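Local coordinates for ornithine carbamoyltransferase, mitochondrial (PDB 3SDS) that catalyses the transfer of the carbamoyl group from carbamoyl phosphate to L-ornithine, giving L-citrulline and phosphate in arginine biosynthesis, at the interface of chains A and B. Residues are numbered along the deposited sequence; one frame, centred on the assembly and turned at random. Chains: chain A/B, Ornithine carbamoyltransferase, mitochondrial.

Contact 1: the interface of chains A and B. Residues chain A 308, 328, 331; chain B 112-113, 116-117.
A:Phe328 takes B:Val116 above one face of its ring and B:Val117 against the ring edge, at a subunit interface of the ornithine carbamoyltransferase homotrimer. The contact is mainly helix against helix, with A:Leu308 added from a loop. A:Phe328 and A:Ala331 sit at the start of the C-terminal helix 327-347 of chain A. The partner residues belong to the short helix 111-119 of chain B. The patch is apolar, and no nitrogen or oxygen of one chain comes within bonding range of the other.

The phenyl ring is the main group on the chain A side. Its CG lies anti to the carbonyl carbon, beside the backbone N (chi1 -58°), and this sends the ring out towards chain B. The side chain crosses both valines at about a right angle. B:Val116 touches it with CG1, which stands above the ring plane on the CD1 side. This methyl is 3.5 Å from CD1 of A:Phe328, with CG and CE1 also near. CG1 reaches that place from a position anti to its own backbone N (chi1 159°).

B:Val117 comes to the ring at its edge, in plane. There CG2 is 3.8 Å from CD1 of A:Phe328. The same methyl is 4.0 Å from CD1 of A:Leu308, whose side chain runs past the valine in the opposite direction. The methyl CB of A:Ala331 lies almost evenly between the two branches of B:Val117, 4.1 Å from CG1 and 4.2 Å from CG2.

The far end of the ring points towards the first turn of helix 111-119. There CA of B:Asp113 is 4.1 Å from CE1 of A:Phe328. The carboxylate oxygen OD1 of B:Asp113 is set between the edges of two rings, in plane with each: that of A:Phe328, where it is 4.0 Å from CZ, and that of B:Tyr112. The carboxylate and phenyl planes are turned 82° apart. B:Tyr112 is more peripheral, with its CE2 4.3 Å from CZ of A:Phe328. A:Leu308 also belongs to the predicted carbamoyl phosphate site of chain A.

Contact 2: the interface of chains A and B. Residues chain A 85-86, 89, 94-95; chain B 66-68, 94.
A:Val89 packs against the imidazole of B:His94 and forms the apolar centre of this patch of the trimer interface. The valine lies near the end of helix 78-90. The histidine opens strand 94-98 of the other chain. CG2 of A:Val89 lies over a face of the imidazole, 3.5 Å from CG of B:His94. The two side chains cross obliquely. The other methyl, CG1, touches CB of B:His94 at 3.8 Å. It also turns to the loop before strand 68-73 and lies 3.8 Å from the carbonyl O of B:Gly66.

B:His94 has its CG anti to the backbone N (chi1 178°), which carries the ring across to chain A. A:Pro95 lies above the same face farther along, at the CE1 and NE2 end. Its CG is 4.0 Å from CE1 of B:His94, and the two side chains run past each other in opposite directions.

Further out, the ring tip meets A:Glu85. NE2 of B:His94 donates a hydrogen bond to carboxylate oxygen OE2 of A:Glu85 at 3.1 Å. The bond is nearly straight, 176° at the hydrogen. OE2 lies in the ring plane and accepts through its anti lone pair. The carboxylate is tilted 59° from the ring.

On another part of the rim, water 1 joins the chains. It is 2.9 Å from the hydroxyl OG1 of B:Thr68 and 2.9 Å from the carbonyl O of A:Gly86.

Contact 1: the interface of chains A and B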
ATOM      1  N   LEU A 308     -11.352  20.998   6.279  1.00 54.82           N
ATOM      2  CA  LEU A 308     -10.829  20.635   4.938  1.00 56.11           C
ATOM      3  C   LEU A 308     -11.419  19.343   4.339  1.00 56.90           C
ATOM      4  O   LEU A 308     -11.835  18.452   5.086  1.00 56.85           O
ATOM      5  CB  LEU A 308      -9.297  20.559   4.937  1.00 55.48           C
ATOM      6  CG  LEU A 308      -8.535  21.780   5.440  1.00 55.42           C
ATOM      7  CD1 LEU A 308      -7.079  21.576   5.186  1.00 54.71           C
ATOM      8  CD2 LEU A 308      -9.025  23.070   4.779  1.00 56.72           C
ATOM      9  N   PHE A 328      -4.337  25.223   8.680  1.00 44.70           N
ATOM     10  CA  PHE A 328      -3.223  24.296   8.431  1.00 44.35           C
ATOM     11  C   PHE A 328      -2.677  23.612   9.712  1.00 43.50           C
ATOM     12  O   PHE A 328      -2.467  22.383   9.738  1.00 42.38           O
ATOM     13  CB  PHE A 328      -2.114  24.983   7.615  1.00 45.42           C
ATOM     14  CG  PHE A 328      -2.589  25.512   6.282  1.00 46.52           C
ATOM     15  CD1 PHE A 328      -2.925  24.633   5.242  1.00 47.08           C
ATOM     16  CD2 PHE A 328      -2.739  26.884   6.074  1.00 47.48           C
ATOM     17  CE1 PHE A 328      -3.383  25.113   4.007  1.00 47.27           C
ATOM     18  CE2 PHE A 328      -3.211  27.377   4.852  1.00 48.68           C
ATOM     19  CZ  PHE A 328      -3.526  26.486   3.811  1.00 48.56           C
ATOM     20  N   ALA A 331      -5.137  20.926  10.401  1.00 39.71           N
ATOM     21  CA  ALA A 331      -4.957  19.783   9.495  1.00 39.07           C
ATOM     22  C   ALA A 331      -3.828  18.844   9.964  1.00 38.69           C
ATOM     23  O   ALA A 331      -4.012  17.631  10.011  1.00 38.21           O
ATOM     24  CB  ALA A 331      -4.723  20.271   8.063  1.00 39.35           C
TER
ATOM     25  N   TYR B 112      -2.125  24.795  -3.664  1.00 57.30           N
ATOM     26  CA  TYR B 112      -1.480  25.366  -2.492  1.00 55.72           C
ATOM     27  C   TYR B 112      -1.772  24.512  -1.244  1.00 54.25           C
ATOM     28  O   TYR B 112      -0.839  24.012  -0.601  1.00 52.23           O
ATOM     29  CB  TYR B 112      -1.946  26.814  -2.320  1.00 57.59           C
ATOM     30  CG  TYR B 112      -1.205  27.602  -1.265  1.00 57.73           C
ATOM     31  CD1 TYR B 112       0.068  28.127  -1.517  1.00 55.84           C
ATOM     32  CD2 TYR B 112      -1.787  27.844  -0.015  1.00 58.36           C
ATOM     33  CE1 TYR B 112       0.742  28.866  -0.553  1.00 55.01           C
ATOM     34  CE2 TYR B 112      -1.117  28.584   0.960  1.00 58.19           C
ATOM     35  CZ  TYR B 112       0.147  29.090   0.677  1.00 56.65           C
ATOM     36  OH  TYR B 112       0.805  29.814   1.636  1.00 56.95           O
ATOM     37  N   ASP B 113      -3.064  24.326  -0.953  1.00 54.43           N
ATOM     38  CA  ASP B 113      -3.546  23.578   0.209  1.00 53.74           C
ATOM     39  C   ASP B 113      -2.972  22.142   0.305  1.00 51.67           C
ATOM     40  O   ASP B 113      -2.346  21.766   1.309  1.00 50.37           O
ATOM     41  CB  ASP B 113      -5.080  23.537   0.202  1.00 55.73           C
ATOM     42  CG  ASP B 113      -5.727  24.927   0.314  1.00 58.24           C
ATOM     43  OD1 ASP B 113      -5.034  25.958   0.149  1.00 58.38           O
ATOM     44  OD2 ASP B 113      -6.955  24.989   0.576  1.00 60.05           O
ATOM     45  N   VAL B 116       0.762  22.253   1.237  1.00 44.59           N
ATOM     46  CA  VAL B 116       1.127  22.613   2.605  1.00 44.00           C
ATOM     47  C   VAL B 116       0.791  21.466   3.558  1.00 44.07           C
ATOM     48  O   VAL B 116       1.640  21.067   4.377  1.00 43.32           O
ATOM     49  CB  VAL B 116       0.468  23.936   3.069  1.00 45.78           C
ATOM     50  CG1 VAL B 116       0.420  24.034   4.609  1.00 44.95           C
ATOM     51  CG2 VAL B 116       1.184  25.135   2.469  1.00 44.11           C
ATOM     52  N   VAL B 117      -0.424  20.923   3.403  1.00 44.81           N
ATOM     53  CA  VAL B 117      -0.991  19.865   4.260  1.00 44.28           C
ATOM     54  C   VAL B 117      -0.252  18.519   4.236  1.00 42.82           C
ATOM     55  O   VAL B 117       0.104  17.988   5.290  1.00 42.74           O
ATOM     56  CB  VAL B 117      -2.504  19.653   3.957  1.00 45.82           C
ATOM     57  CG1 VAL B 117      -3.091  18.505   4.798  1.00 45.19           C
ATOM     58  CG2 VAL B 117      -3.267  20.935   4.232  1.00 46.71           C
TER

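Contact 2: the interface of chains A and B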
ATOM      1  N   GLU A  85      -1.809   6.585   8.361  1.00 37.11           N
ATOM      2  CA  GLU A  85      -0.631   5.924   7.861  1.00 37.43           C
ATOM      3  C   GLU A  85       0.601   6.424   8.656  1.00 37.30           C
ATOM      4  O   GLU A  85       1.307   5.621   9.290  1.00 37.10           O
ATOM      5  CB  GLU A  85      -0.523   6.078   6.337  1.00 37.85           C
ATOM      6  CG  GLU A  85       0.095   4.851   5.673  1.00 40.10           C
ATOM      7  CD  GLU A  85      -0.405   4.499   4.246  1.00 42.21           C
ATOM      8  OE1 GLU A  85      -1.589   4.692   3.892  1.00 42.19           O
ATOM      9  OE2 GLU A  85       0.421   3.964   3.479  1.00 44.07           O
ATOM     10  N   GLY A  86       0.803   7.747   8.691  1.00 37.09           N
ATOM     11  CA  GLY A  86       1.945   8.356   9.396  1.00 36.47           C
ATOM     12  C   GLY A  86       2.023   8.031  10.880  1.00 35.76           C
ATOM     13  O   GLY A  86       3.112   7.822  11.423  1.00 36.13           O
ATOM     14  N   VAL A  89       3.136   4.354  11.567  1.00 34.47           N
ATOM     15  CA  VAL A  89       4.572   4.181  11.280  1.00 35.12           C
ATOM     16  C   VAL A  89       5.511   4.758  12.367  1.00 35.78           C
ATOM     17  O   VAL A  89       6.524   4.144  12.692  1.00 35.91           O
ATOM     18  CB  VAL A  89       4.943   4.696   9.865  1.00 35.79           C
ATOM     19  CG1 VAL A  89       6.480   4.768   9.668  1.00 36.56           C
ATOM     20  CG2 VAL A  89       4.297   3.829   8.799  1.00 34.62           C
ATOM     21  N   HIS A  94       2.751  -1.596  10.871  1.00 38.07           N
ATOM     22  CA  HIS A  94       2.353  -1.565   9.452  1.00 38.32           C
ATOM     23  C   HIS A  94       0.855  -1.270   9.167  1.00 37.79           C
ATOM     24  O   HIS A  94      -0.033  -1.996   9.624  1.00 38.08           O
ATOM     25  CB  HIS A  94       2.784  -2.846   8.735  1.00 39.17           C
ATOM     26  CG  HIS A  94       2.358  -2.905   7.296  1.00 40.67           C
ATOM     27  ND1 HIS A  94       3.017  -2.223   6.291  1.00 40.98           N
ATOM     28  CD2 HIS A  94       1.335  -3.564   6.694  1.00 41.37           C
ATOM     29  CE1 HIS A  94       2.419  -2.462   5.134  1.00 42.62           C
ATOM     30  NE2 HIS A  94       1.395  -3.273   5.350  1.00 42.23           N
ATOM     31  N   PRO A  95       0.579  -0.191   8.421  1.00 37.45           N
ATOM     32  CA  PRO A  95      -0.768   0.195   7.970  1.00 37.51           C
ATOM     33  C   PRO A  95      -1.228  -0.463   6.651  1.00 38.53           C
ATOM     34  O   PRO A  95      -0.527  -0.380   5.641  1.00 39.14           O
ATOM     35  CB  PRO A  95      -0.641   1.707   7.789  1.00 36.97           C
ATOM     36  CG  PRO A  95       0.787   1.927   7.472  1.00 36.76           C
ATOM     37  CD  PRO A  95       1.555   0.899   8.220  1.00 37.54           C
TER
ATOM     38  N   GLY B  66      10.741   5.267  11.492  1.00 39.36           N
ATOM     39  CA  GLY B  66       9.718   6.163  12.007  1.00 39.55           C
ATOM     40  C   GLY B  66       9.163   7.102  10.937  1.00 39.45           C
ATOM     41  O   GLY B  66       8.156   7.782  11.184  1.00 40.40           O
ATOM     42  N   LYS B  67       9.783   7.131   9.747  1.00 38.09           N
ATOM     43  CA  LYS B  67       9.468   8.144   8.745  1.00 37.53           C
ATOM     44  C   LYS B  67       8.737   7.671   7.497  1.00 37.52           C
ATOM     45  O   LYS B  67       8.960   6.555   7.008  1.00 37.70           O
ATOM     46  CB  LYS B  67      10.717   8.916   8.360  1.00 37.13           C
ATOM     47  CG  LYS B  67      11.424   9.447   9.570  1.00 38.17           C
ATOM     48  CD  LYS B  67      12.377  10.580   9.290  1.00 38.96           C
ATOM     49  CE  LYS B  67      12.851  11.122  10.628  1.00 40.77           C
ATOM     50  NZ  LYS B  67      14.157  11.762  10.475  1.00 44.17           N
ATOM     51  N   THR B  68       7.851   8.534   6.991  1.00 37.41           N
ATOM     52  CA  THR B  68       7.053   8.245   5.794  1.00 36.90           C
ATOM     53  C   THR B  68       7.531   9.048   4.589  1.00 36.43           C
ATOM     54  O   THR B  68       7.825  10.256   4.711  1.00 36.53           O
ATOM     55  CB  THR B  68       5.585   8.594   6.038  1.00 37.53           C
ATOM     56  OG1 THR B  68       5.145   7.930   7.225  1.00 38.03           O
ATOM     57  CG2 THR B  68       4.718   8.178   4.860  1.00 37.46           C
ATOM     58  N   HIS B  94       8.952   4.013   5.662  1.00 38.07           N
ATOM     59  CA  HIS B  94       7.687   3.602   5.026  1.00 38.32           C
ATOM     60  C   HIS B  94       7.251   4.419   3.778  1.00 37.79           C
ATOM     61  O   HIS B  94       7.071   5.638   3.848  1.00 38.08           O
ATOM     62  CB  HIS B  94       6.551   3.556   6.049  1.00 39.17           C
ATOM     63  CG  HIS B  94       5.217   3.201   5.456  1.00 40.67           C
ATOM     64  ND1 HIS B  94       4.863   1.905   5.132  1.00 40.98           N
ATOM     65  CD2 HIS B  94       4.153   3.975   5.124  1.00 41.37           C
ATOM     66  CE1 HIS B  94       3.638   1.898   4.630  1.00 42.62           C
ATOM     67  NE2 HIS B  94       3.184   3.140   4.613  1.00 42.23           N
TER
HETATM   68  O   HOH W   1       5.291   9.076   9.930  1.00 34.15           O

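Contact 1 and contact 2 share the A-B interface but no residue; the centres of their C-alpha atoms are about 20 Å apart. Contact 1 joins helix 327-347 and the A:Leu308 loop to helix 111-119 of chain B. Contact 2 sets helix 78-90 and strand 94-98 of chain A against strands 68-73 and 94-98 and the B:Gly66-B:Lys67 loop. Strand 94-98 contributes from both chains in unequal roles, as expected where a trimer joins different faces of one protein. The centre of contact 2 is about 21 Å from A:Cys307, the predicted proton acceptor, which directly precedes A:Leu308.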